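Local coordinates for EAL domain protein (Vibrio cholerae serotype O1, PDB 6IJ2) that hydrolyses the cyclic dinucleotides c-di-GMP and cGAMP and is held here with 5'-pGpG, the linear dinucleotide formed from c-di-GMP, at residues M28-I33 with E245-V250; F42-L47 with L86-K91; K78-A83 with L92-L97. The protein carries 1 engineered substitution. All coordinates share one frame; numbering follows the deposited sequence.

Contact 1: residues M28-I33 with E245-V250; sequences MAFQPI and ESLPSV. With nucleotides of chain B.
Glu245 N gives a backbone hydrogen bond to Met28 O at 2.9 Å. This bond ties the loop after the last strand, 233-244, to the first strand, 27-35, where the sheet of the EAL domain closes. The fold is the modified TIM barrel of this family, in which the first strand runs antiparallel to the second. The extended Glu245 chain carries OE2 to Thr27 OG1, to which it is hydrogen-bonded.

Past this bond the loop follows the strand by packing. In Phe30 a chi1 of -63° sets CG beside the backbone N and turns the ring edge to Ser246 O, 3.5 Å from Phe30 CD2. Leu247 CD2 comes in obliquely and touches Phe30 CB and CG. Leu82 of helix 68-85 packs on both Phe30 and Glu245.

The two prolines cross at a slant. Pro248 puts its CD 3.2 Å from Phe30 O, a close approach of ring carbon to carbonyl. Its CG meets Pro32 CD at 4.1 Å. Gln31 leaves on the other side of the strand, its chain extended. OE1 is hydrogen-bonded to Gln235 NE2, and NE2 to Ala240 O. Gln31 NE2 also lies 3.1 Å from N7 of G1 of chain B. At the far end Val250 and Pro32 lie alongside each other, running opposite ways, with Val250 CG2 3.9 Å from Pro32 CG.

Contact 2: residues F42-L47 with L86-K91; sequences FGYEAL and LGLTSK. With CA (calcium ion), chain J; nucleotides of chain B.
Phe42 has CG anti to the backbone N (chi1 165°), and this swings its ring back toward Lys91. The Lys91 chain bends at chi2 (-92°) and again at chi4. The two bends fold it back over the ring and bring Lys91 NZ 3.7 Å from Phe42 CE1. Lys91 CG sits over one face, 4.2 Å from the centroid of Phe42 and offset toward the rim. This is a CH-pi contact.

The backbones join as a parallel bridge of Gly43 with Lys91, between strand 41-49 and the start of strand 91-96, neighbours in the EAL barrel. Lys91 N donates to Phe42 O at 3.2 Å. Tyr44 N donates to Lys91 O at 2.9 Å. The two strands are tight here, with Gly43 CA 3.1 Å from Lys91 O. Phe42 and Gly43 both face Ile33 on the other side, a classic beta bulge.

Leu88 CD1 meets the Tyr44 ring obliquely, 3.4 Å from Tyr44 CD1. Ser90 OG lies at the edge of the same ring. Tyr44 OH is hydrogen-bonded to Pro248 O, so the ring is held at its far end too.

On the same strand Glu45 OE2 binds calcium at 2.4 Å. OE1 accepts a bond from a water on that ion and also takes one from Gln235 NE2. The bridge lies two residues before this metal ligand, consistent with a steadied Glu45.

Contact 3: residues K78-A83 with L92-L97; sequences KAIALA and LSINFL. With CA (calcium ion), chain J; nucleotides of chain B.
Leu92 is the main bump of this contact. Its CD2 enters a shallow hollow on helix 68-85 formed by Ala79, Ile80 and Ala83. Leu92 CG stands anti to the backbone N (chi1 174°), and that sends the methyls toward the helix. CD2 reaches the floor of the hollow at Ile80 CA, 3.8 Å away, and comes within 3.7 Å of Ala79 O. One wall is Ala83 CB, which touches both methyls of Leu92. The other is Ile80 CG1, 3.8 Å from Leu92 CD2, and there the two side chains cross at about a right angle.

Ile94 sits two residues along on the same face of the strand and lies loosely over the next dip, between Ala79 and Ile80. Its CG1 meets Ala79 CB at 4.3 Å, and its CD1 approaches Ile80 CG1. The small alanines keep the helix surface low, and the branched side chains of the strand supply the relief. No hydrogen bond crosses the contact.

Ser93 and Asn95 point to the other side of the strand. Asn95 OD1 binds calcium at 2.4 Å, so one face of the strand holds helix and the other holds metal. Asn95 OD1 also lies 3.4 Å from O2' of G2 of chain B.

Helix and strand run nearly antiparallel, at 160°, with their axes 9.6 Å apart. They are the second half of a right-handed beta-alpha-beta crossover from strand 41-49, as in TIM barrels. Strand 125-129 lies next along, where Ile125 touches both Ile80 and Ile94. Phe120 packs on Leu92.

The three contacts follow neighbouring strands round one side of the barrel. Centres of contacts 1 and 2 are about 7 Å apart, those of contacts 2 and 3 about 9 Å. Ile33 N lies 2.7 Å from Gly43 O, a probable hydrogen bond between contacts 1 and 2. Phe30 CE1 packs on Leu92 CD1 at 3.8 Å, linking contact 1 to contact 3. Contacts 2 and 3 share one calcium ion and its water. Asn95 ND2 also lies 2.8 Å from Glu45 OE2, probably hydrogen-bonded. Glu128 and Asp158 bind the same ion. OP1 of G1 of chain B, on the 5' phosphate, lies 2.4 Å from the calcium ion, consistent with both contacts bordering the active site.

Contact 1: residues M28-I33 with E245-V250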
loop_
_atom_site.group_PDB
_atom_site.type_symbol
_atom_site.label_atom_id
_atom_site.label_comp_id
_atom_site.label_asym_id
_atom_site.label_seq_id
_atom_site.Cartn_x
_atom_site.Cartn_y
_atom_site.Cartn_z
ATOM N N MET A 28 19.007 -22.012 -7.276
ATOM C CA MET A 28 18.029 -21.117 -7.870
ATOM C C MET A 28 17.156 -21.840 -8.882
ATOM O O MET A 28 17.600 -22.755 -9.580
ATOM C CB MET A 28 18.693 -19.928 -8.566
ATOM C CG MET A 28 19.383 -18.958 -7.644
ATOM S SD MET A 28 18.214 -18.005 -6.640
ATOM C CE MET A 28 19.322 -17.612 -5.293
ATOM N N ALA A 29 15.900 -21.409 -8.938
ATOM C CA ALA A 29 15.010 -21.629 -10.062
ATOM C C ALA A 29 14.856 -20.311 -10.810
ATOM O O ALA A 29 15.209 -19.243 -10.301
ATOM C CB ALA A 29 13.643 -22.152 -9.604
ATOM N N PHE A 30 14.350 -20.392 -12.034
ATOM C CA PHE A 30 14.199 -19.219 -12.884
ATOM C C PHE A 30 12.820 -19.241 -13.522
ATOM O O PHE A 30 12.357 -20.284 -13.990
ATOM C CB PHE A 30 15.305 -19.166 -13.985
ATOM C CG PHE A 30 16.688 -19.036 -13.430
ATOM C CD1 PHE A 30 17.210 -17.788 -13.120
ATOM C CD2 PHE A 30 17.449 -20.165 -13.165
ATOM C CE1 PHE A 30 18.493 -17.670 -12.582
ATOM C CE2 PHE A 30 18.723 -20.057 -12.628
ATOM C CZ PHE A 30 19.247 -18.807 -12.335
ATOM N N GLN A 31 12.163 -18.082 -13.544
ATOM C CA GLN A 31 10.851 -17.989 -14.153
ATOM C C GLN A 31 10.867 -16.890 -15.206
ATOM O O GLN A 31 11.263 -15.751 -14.904
ATOM C CB GLN A 31 9.755 -17.704 -13.111
ATOM C CG GLN A 31 8.374 -17.713 -13.735
ATOM C CD GLN A 31 7.279 -17.438 -12.730
ATOM O OE1 GLN A 31 7.480 -16.679 -11.784
ATOM N NE2 GLN A 31 6.108 -18.059 -12.926
ATOM N N PRO A 32 10.437 -17.173 -16.436
ATOM C CA PRO A 32 10.545 -16.162 -17.499
ATOM C C PRO A 32 9.536 -15.024 -17.368
ATOM O O PRO A 32 8.413 -15.187 -16.878
ATOM C CB PRO A 32 10.301 -16.967 -18.783
ATOM C CG PRO A 32 9.502 -18.135 -18.356
ATOM C CD PRO A 32 9.971 -18.471 -16.951
ATOM N N ILE A 33 9.985 -13.848 -17.798
ATOM C CA ILE A 33 9.156 -12.669 -17.999
ATOM C C ILE A 33 9.024 -12.509 -19.503
ATOM O O ILE A 33 10.038 -12.471 -20.201
ATOM C CB ILE A 33 9.807 -11.429 -17.361
ATOM C CG1 ILE A 33 9.946 -11.627 -15.845
ATOM C CG2 ILE A 33 9.020 -10.155 -17.679
ATOM C CD1 ILE A 33 10.889 -10.615 -15.183
ATOM N N GLU A 245 17.043 -24.772 -11.617
ATOM C CA GLU A 245 18.353 -24.708 -12.271
ATOM C C GLU A 245 18.227 -24.787 -13.790
ATOM O O GLU A 245 19.049 -25.399 -14.476
ATOM C CB GLU A 245 19.287 -25.800 -11.731
ATOM C CG GLU A 245 19.573 -25.654 -10.238
ATOM C CD GLU A 245 20.747 -26.501 -9.756
ATOM O OE1 GLU A 245 20.878 -27.665 -10.194
ATOM O OE2 GLU A 245 21.542 -25.997 -8.931
ATOM N N SER A 246 17.196 -24.144 -14.331
ATOM C CA SER A 246 16.978 -24.174 -15.770
ATOM C C SER A 246 16.231 -22.920 -16.202
ATOM O O SER A 246 15.644 -22.210 -15.383
ATOM C CB SER A 246 16.204 -25.425 -16.196
ATOM O OG SER A 246 14.932 -25.466 -15.571
ATOM N N LEU A 247 16.276 -22.657 -17.511
ATOM C CA LEU A 247 15.558 -21.544 -18.129
ATOM C C LEU A 247 14.349 -22.103 -18.865
ATOM O O LEU A 247 14.482 -22.574 -20.007
ATOM C CB LEU A 247 16.467 -20.774 -19.092
ATOM C CG LEU A 247 17.734 -20.200 -18.459
ATOM C CD1 LEU A 247 18.584 -19.474 -19.501
ATOM C CD2 LEU A 247 17.382 -19.277 -17.284
ATOM N N PRO A 248 13.163 -22.087 -18.256
ATOM C CA PRO A 248 11.999 -22.733 -18.874
ATOM C C PRO A 248 11.615 -22.085 -20.193
ATOM O O PRO A 248 11.803 -20.884 -20.401
ATOM C CB PRO A 248 10.886 -22.543 -17.832
ATOM C CG PRO A 248 11.584 -22.255 -16.556
ATOM C CD PRO A 248 12.876 -21.586 -16.899
ATOM N N SER A 249 11.067 -22.907 -21.086
ATOM C CA SER A 249 10.461 -22.429 -22.318
ATOM C C SER A 249 9.051 -21.927 -22.036
ATOM O O SER A 249 8.386 -22.384 -21.104
ATOM C CB SER A 249 10.413 -23.545 -23.359
ATOM O OG SER A 249 9.663 -24.643 -22.865
ATOM N N VAL A 250 8.593 -20.999 -22.865
ATOM C CA VAL A 250 7.286 -20.376 -22.701
ATOM C C VAL A 250 6.245 -21.122 -23.522
ATOM O O VAL A 250 6.501 -21.543 -24.658
ATOM C CB VAL A 250 7.346 -18.887 -23.085
ATOM C CG1 VAL A 250 5.952 -18.319 -23.305
ATOM C CG2 VAL A 250 8.053 -18.122 -21.994
ATOM O OP3 G B 1 6.376 -11.413 -5.986
ATOM P P G B 1 7.143 -12.288 -5.140
ATOM O OP1 G B 1 8.522 -12.301 -5.522
ATOM O OP2 G B 1 6.832 -11.899 -3.804
ATOM O "O5'" G B 1 6.475 -13.688 -5.394
ATOM C "C5'" G B 1 7.105 -14.685 -6.191
ATOM C "C4'" G B 1 6.417 -16.014 -5.988
ATOM O "O4'" G B 1 5.281 -16.104 -6.870
ATOM C "C3'" G B 1 7.258 -17.266 -6.264
ATOM O "O3'" G B 1 7.168 -18.234 -5.239
ATOM C "C2'" G B 1 6.627 -17.837 -7.526
ATOM O "O2'" G B 1 6.644 -19.230 -7.641
ATOM C "C1'" G B 1 5.181 -17.404 -7.359
ATOM N N9 G B 1 4.449 -17.369 -8.616
ATOM C C8 G B 1 4.941 -17.027 -9.849
ATOM N N7 G B 1 4.043 -17.078 -10.790
ATOM C C5 G B 1 2.886 -17.467 -10.136
ATOM C C6 G B 1 1.578 -17.685 -10.637
ATOM O O6 G B 1 1.175 -17.588 -11.788
ATOM N N1 G B 1 0.705 -18.080 -9.634
ATOM C C2 G B 1 1.046 -18.232 -8.316
ATOM N N2 G B 1 0.063 -18.599 -7.500
ATOM N N3 G B 1 2.255 -18.017 -7.834
ATOM C C4 G B 1 3.120 -17.638 -8.793
#

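Contact 2: residues F42-L47 with L86-K91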
loop_
_atom_site.group_PDB
_atom_site.type_symbol
_atom_site.label_atom_id
_atom_site.label_comp_id
_atom_site.label_asym_id
_atom_site.label_seq_id
_atom_site.Cartn_x
_atom_site.Cartn_y
_atom_site.Cartn_z
ATOM N N PHE A 42 11.764 -11.336 -22.035
ATOM C CA PHE A 42 12.405 -10.138 -21.500
ATOM C C PHE A 42 13.523 -10.508 -20.534
ATOM O O PHE A 42 14.562 -9.835 -20.474
ATOM C CB PHE A 42 11.332 -9.276 -20.794
ATOM C CG PHE A 42 11.898 -8.202 -19.903
ATOM C CD1 PHE A 42 12.230 -6.958 -20.427
ATOM C CD2 PHE A 42 12.123 -8.443 -18.549
ATOM C CE1 PHE A 42 12.758 -5.974 -19.619
ATOM C CE2 PHE A 42 12.655 -7.459 -17.733
ATOM C CZ PHE A 42 12.970 -6.224 -18.267
ATOM N N GLY A 43 13.314 -11.564 -19.757
ATOM C CA GLY A 43 14.293 -11.988 -18.775
ATOM C C GLY A 43 13.718 -13.086 -17.902
ATOM O O GLY A 43 12.677 -13.664 -18.214
ATOM N N TYR A 44 14.427 -13.375 -16.805
ATOM C CA TYR A 44 14.006 -14.393 -15.842
ATOM C C TYR A 44 14.195 -13.875 -14.429
ATOM O O TYR A 44 15.215 -13.244 -14.131
ATOM C CB TYR A 44 14.825 -15.698 -15.979
ATOM C CG TYR A 44 14.585 -16.462 -17.254
ATOM C CD1 TYR A 44 15.199 -16.078 -18.442
ATOM C CD2 TYR A 44 13.760 -17.576 -17.270
ATOM C CE1 TYR A 44 14.985 -16.765 -19.607
ATOM C CE2 TYR A 44 13.535 -18.273 -18.436
ATOM C CZ TYR A 44 14.156 -17.866 -19.603
ATOM O OH TYR A 44 13.943 -18.553 -20.777
ATOM N N GLU A 45 13.230 -14.163 -13.556
ATOM C CA GLU A 45 13.382 -13.891 -12.138
ATOM C C GLU A 45 14.035 -15.101 -11.481
ATOM O O GLU A 45 13.626 -16.245 -11.729
ATOM C CB GLU A 45 12.033 -13.581 -11.480
ATOM C CG GLU A 45 12.186 -13.318 -10.005
ATOM C CD GLU A 45 10.891 -13.014 -9.290
ATOM O OE1 GLU A 45 9.797 -13.175 -9.885
ATOM O OE2 GLU A 45 10.994 -12.599 -8.121
ATOM N N ALA A 46 15.096 -14.851 -10.704
ATOM C CA ALA A 46 15.753 -15.894 -9.921
ATOM C C ALA A 46 15.024 -16.088 -8.593
ATOM O O ALA A 46 14.739 -15.117 -7.880
ATOM C CB ALA A 46 17.221 -15.538 -9.670
ATOM N N LEU A 47 14.752 -17.347 -8.246
ATOM C CA LEU A 47 13.959 -17.688 -7.067
ATOM C C LEU A 47 14.674 -18.776 -6.286
ATOM O O LEU A 47 15.059 -19.798 -6.858
ATOM C CB LEU A 47 12.570 -18.172 -7.462
ATOM C CG LEU A 47 11.726 -17.137 -8.208
ATOM C CD1 LEU A 47 10.613 -17.850 -8.929
ATOM C CD2 LEU A 47 11.158 -16.111 -7.225
ATOM N N LEU A 86 23.822 -21.236 -17.686
ATOM C CA LEU A 86 22.679 -21.614 -18.507
ATOM C C LEU A 86 22.580 -20.814 -19.800
ATOM O O LEU A 86 21.712 -21.118 -20.623
ATOM C CB LEU A 86 21.377 -21.450 -17.704
ATOM C CG LEU A 86 21.222 -22.396 -16.513
ATOM C CD1 LEU A 86 20.053 -21.954 -15.613
ATOM C CD2 LEU A 86 21.018 -23.822 -16.976
ATOM N N GLY A 87 23.431 -19.810 -19.995
ATOM C CA GLY A 87 23.449 -19.077 -21.246
ATOM C C GLY A 87 22.424 -17.970 -21.348
ATOM O O GLY A 87 21.970 -17.651 -22.453
ATOM N N LEU A 88 22.038 -17.374 -20.223
ATOM C CA LEU A 88 21.075 -16.280 -20.243
ATOM C C LEU A 88 21.670 -15.043 -20.912
ATOM O O LEU A 88 22.748 -14.575 -20.523
ATOM C CB LEU A 88 20.641 -15.959 -18.818
ATOM C CG LEU A 88 19.578 -14.868 -18.690
ATOM C CD1 LEU A 88 18.355 -15.236 -19.519
ATOM C CD2 LEU A 88 19.211 -14.657 -17.231
ATOM N N THR A 89 20.974 -14.519 -21.932
ATOM C CA THR A 89 21.425 -13.322 -22.631
ATOM C C THR A 89 20.462 -12.149 -22.494
ATOM O O THR A 89 20.760 -11.057 -23.000
ATOM C CB THR A 89 21.690 -13.627 -24.114
ATOM O OG1 THR A 89 20.503 -14.124 -24.742
ATOM C CG2 THR A 89 22.808 -14.674 -24.251
ATOM N N SER A 90 19.341 -12.330 -21.793
ATOM C CA SER A 90 18.417 -11.256 -21.474
ATOM C C SER A 90 18.571 -10.879 -19.993
ATOM O O SER A 90 19.616 -11.134 -19.383
ATOM C CB SER A 90 16.994 -11.692 -21.848
ATOM O OG SER A 90 16.578 -12.805 -21.076
ATOM N N LYS A 91 17.533 -10.276 -19.415
ATOM C CA LYS A 91 17.639 -9.724 -18.067
ATOM C C LYS A 91 17.580 -10.807 -16.991
ATOM O O LYS A 91 16.884 -11.815 -17.132
ATOM C CB LYS A 91 16.536 -8.691 -17.833
ATOM C CG LYS A 91 16.622 -7.485 -18.781
ATOM C CD LYS A 91 17.434 -6.351 -18.189
ATOM C CE LYS A 91 17.572 -5.191 -19.172
ATOM N NZ LYS A 91 16.246 -4.633 -19.544
HETATM CA CA CA J . 9.855 -10.844 -6.929
ATOM P P G B 2 8.425 -18.780 -4.587
ATOM O OP1 G B 2 9.390 -18.995 -5.609
ATOM O OP2 G B 2 8.014 -19.865 -3.759
ATOM O "O5'" G B 2 8.899 -17.616 -3.634
ATOM C "C5'" G B 2 8.293 -17.386 -2.369
ATOM C "C4'" G B 2 8.804 -16.098 -1.789
ATOM O "O4'" G B 2 10.237 -16.173 -1.657
ATOM C "C3'" G B 2 8.523 -14.844 -2.617
ATOM O "O3'" G B 2 8.103 -13.757 -1.813
ATOM C "C2'" G B 2 9.884 -14.497 -3.199
ATOM O "O2'" G B 2 10.112 -13.137 -3.458
ATOM C "C1'" G B 2 10.811 -14.980 -2.092
ATOM N N9 G B 2 12.126 -15.274 -2.627
ATOM C C8 G B 2 12.444 -16.213 -3.573
ATOM N N7 G B 2 13.702 -16.198 -3.906
ATOM C C5 G B 2 14.240 -15.170 -3.155
ATOM C C6 G B 2 15.564 -14.678 -3.090
ATOM O O6 G B 2 16.548 -15.047 -3.719
ATOM N N1 G B 2 15.678 -13.634 -2.188
ATOM C C2 G B 2 14.647 -13.120 -1.450
ATOM N N2 G B 2 14.954 -12.105 -0.642
ATOM N N3 G B 2 13.413 -13.580 -1.487
ATOM C C4 G B 2 13.280 -14.596 -2.355
HETATM O O HOH W 1 8.220 -11.482 -8.445
#

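Contact 3: residues K78-A83 with L92-L97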
loop_
_atom_site.group_PDB
_atom_site.type_symbol
_atom_site.label_atom_id
_atom_site.label_comp_id
_atom_site.label_asym_id
_atom_site.label_seq_id
_atom_site.Cartn_x
_atom_site.Cartn_y
_atom_site.Cartn_z
ATOM N N LYS A 78 24.944 -16.900 -6.730
ATOM C CA LYS A 78 24.410 -18.133 -7.304
ATOM C C LYS A 78 23.519 -17.844 -8.503
ATOM O O LYS A 78 23.560 -18.571 -9.506
ATOM C CB LYS A 78 23.627 -18.910 -6.248
ATOM C CG LYS A 78 24.475 -19.508 -5.146
ATOM C CD LYS A 78 23.586 -20.116 -4.073
ATOM C CE LYS A 78 24.407 -20.824 -3.007
ATOM N NZ LYS A 78 25.101 -22.032 -3.530
ATOM N N ALA A 79 22.694 -16.796 -8.412
ATOM C CA ALA A 79 21.807 -16.442 -9.517
ATOM C C ALA A 79 22.605 -16.021 -10.743
ATOM O O ALA A 79 22.314 -16.444 -11.868
ATOM C CB ALA A 79 20.859 -15.317 -9.101
ATOM N N ILE A 80 23.622 -15.183 -10.539
ATOM C CA ILE A 80 24.453 -14.738 -11.655
ATOM C C ILE A 80 25.239 -15.906 -12.239
ATOM O O ILE A 80 25.341 -16.054 -13.465
ATOM C CB ILE A 80 25.374 -13.590 -11.195
ATOM C CG1 ILE A 80 24.544 -12.351 -10.836
ATOM C CG2 ILE A 80 26.444 -13.273 -12.253
ATOM C CD1 ILE A 80 25.333 -11.276 -10.127
ATOM N N ALA A 81 25.786 -16.771 -11.379
ATOM C CA ALA A 81 26.595 -17.889 -11.865
ATOM C C ALA A 81 25.756 -18.881 -12.661
ATOM O O ALA A 81 26.192 -19.367 -13.714
ATOM C CB ALA A 81 27.281 -18.592 -10.696
ATOM N N LEU A 82 24.551 -19.195 -12.176
ATOM C CA LEU A 82 23.692 -20.134 -12.890
ATOM C C LEU A 82 23.195 -19.537 -14.192
ATOM O O LEU A 82 23.155 -20.223 -15.217
ATOM C CB LEU A 82 22.498 -20.537 -12.025
ATOM C CG LEU A 82 22.495 -21.909 -11.361
ATOM C CD1 LEU A 82 21.264 -22.051 -10.454
ATOM C CD2 LEU A 82 22.546 -23.032 -12.385
ATOM N N ALA A 83 22.765 -18.275 -14.156
ATOM C CA ALA A 83 22.279 -17.635 -15.374
ATOM C C ALA A 83 23.354 -17.626 -16.447
ATOM O O ALA A 83 23.076 -17.885 -17.625
ATOM C CB ALA A 83 21.808 -16.214 -15.065
ATOM N N LEU A 92 18.357 -10.599 -15.926
ATOM C CA LEU A 92 18.299 -11.402 -14.711
ATOM C C LEU A 92 17.733 -10.534 -13.587
ATOM O O LEU A 92 18.301 -9.487 -13.258
ATOM C CB LEU A 92 19.688 -11.940 -14.355
ATOM C CG LEU A 92 19.790 -12.683 -13.019
ATOM C CD1 LEU A 92 18.933 -13.952 -13.040
ATOM C CD2 LEU A 92 21.215 -12.971 -12.609
ATOM N N SER A 93 16.621 -10.965 -12.996
ATOM C CA SER A 93 15.931 -10.187 -11.968
ATOM C C SER A 93 16.097 -10.889 -10.630
ATOM O O SER A 93 15.779 -12.075 -10.507
ATOM C CB SER A 93 14.458 -10.014 -12.305
ATOM O OG SER A 93 13.874 -8.987 -11.516
ATOM N N ILE A 94 16.603 -10.161 -9.638
ATOM C CA ILE A 94 16.969 -10.731 -8.347
ATOM C C ILE A 94 16.153 -10.040 -7.273
ATOM O O ILE A 94 16.006 -8.813 -7.286
ATOM C CB ILE A 94 18.474 -10.587 -8.052
ATOM C CG1 ILE A 94 19.279 -11.293 -9.145
ATOM C CG2 ILE A 94 18.825 -11.180 -6.681
ATOM C CD1 ILE A 94 20.757 -10.928 -9.149
ATOM N N ASN A 95 15.625 -10.832 -6.349
ATOM C CA ASN A 95 14.850 -10.287 -5.243
ATOM C C ASN A 95 15.794 -9.720 -4.193
ATOM O O ASN A 95 16.730 -10.398 -3.762
ATOM C CB ASN A 95 13.969 -11.368 -4.619
ATOM C CG ASN A 95 12.813 -11.769 -5.516
ATOM O OD1 ASN A 95 11.805 -11.067 -5.595
ATOM N ND2 ASN A 95 12.951 -12.902 -6.194
ATOM N N PHE A 96 15.569 -8.476 -3.792
ATOM C CA PHE A 96 16.433 -7.833 -2.811
ATOM C C PHE A 96 15.830 -8.079 -1.436
ATOM O O PHE A 96 14.750 -7.569 -1.130
ATOM C CB PHE A 96 16.586 -6.343 -3.105
ATOM C CG PHE A 96 17.721 -5.672 -2.358
ATOM C CD1 PHE A 96 18.191 -6.169 -1.149
ATOM C CD2 PHE A 96 18.312 -4.532 -2.870
ATOM C CE1 PHE A 96 19.216 -5.541 -0.466
ATOM C CE2 PHE A 96 19.342 -3.901 -2.194
ATOM C CZ PHE A 96 19.792 -4.406 -0.992
ATOM N N LEU A 97 16.543 -8.848 -0.610
ATOM C CA LEU A 97 16.124 -9.171 0.744
ATOM C C LEU A 97 15.782 -7.894 1.513
ATOM O O LEU A 97 16.643 -7.011 1.649
ATOM C CB LEU A 97 17.225 -9.945 1.468
ATOM C CG LEU A 97 16.904 -10.422 2.889
ATOM C CD1 LEU A 97 16.052 -11.685 2.865
ATOM C CD2 LEU A 97 18.175 -10.636 3.698
HETATM CA CA CA J . 9.855 -10.844 -6.929
ATOM P P G B 2 8.425 -18.780 -4.587
ATOM O OP1 G B 2 9.390 -18.995 -5.609
ATOM O OP2 G B 2 8.014 -19.865 -3.759
ATOM O "O5'" G B 2 8.899 -17.616 -3.634
ATOM C "C5'" G B 2 8.293 -17.386 -2.369
ATOM C "C4'" G B 2 8.804 -16.098 -1.789
ATOM O "O4'" G B 2 10.237 -16.173 -1.657
ATOM C "C3'" G B 2 8.523 -14.844 -2.617
ATOM O "O3'" G B 2 8.103 -13.757 -1.813
ATOM C "C2'" G B 2 9.884 -14.497 -3.199
ATOM O "O2'" G B 2 10.112 -13.137 -3.458
ATOM C "C1'" G B 2 10.811 -14.980 -2.092
ATOM N N9 G B 2 12.126 -15.274 -2.627
ATOM C C8 G B 2 12.444 -16.213 -3.573
ATOM N N7 G B 2 13.702 -16.198 -3.906
ATOM C C5 G B 2 14.240 -15.170 -3.155
ATOM C C6 G B 2 15.564 -14.678 -3.090
ATOM O O6 G B 2 16.548 -15.047 -3.719
ATOM N N1 G B 2 15.678 -13.634 -2.188
ATOM C C2 G B 2 14.647 -13.120 -1.450
ATOM N N2 G B 2 14.954 -12.105 -0.642
ATOM N N3 G B 2 13.413 -13.580 -1.487
ATOM C C4 G B 2 13.280 -14.596 -2.355
HETATM O O HOH W 1 8.220 -11.482 -8.445
#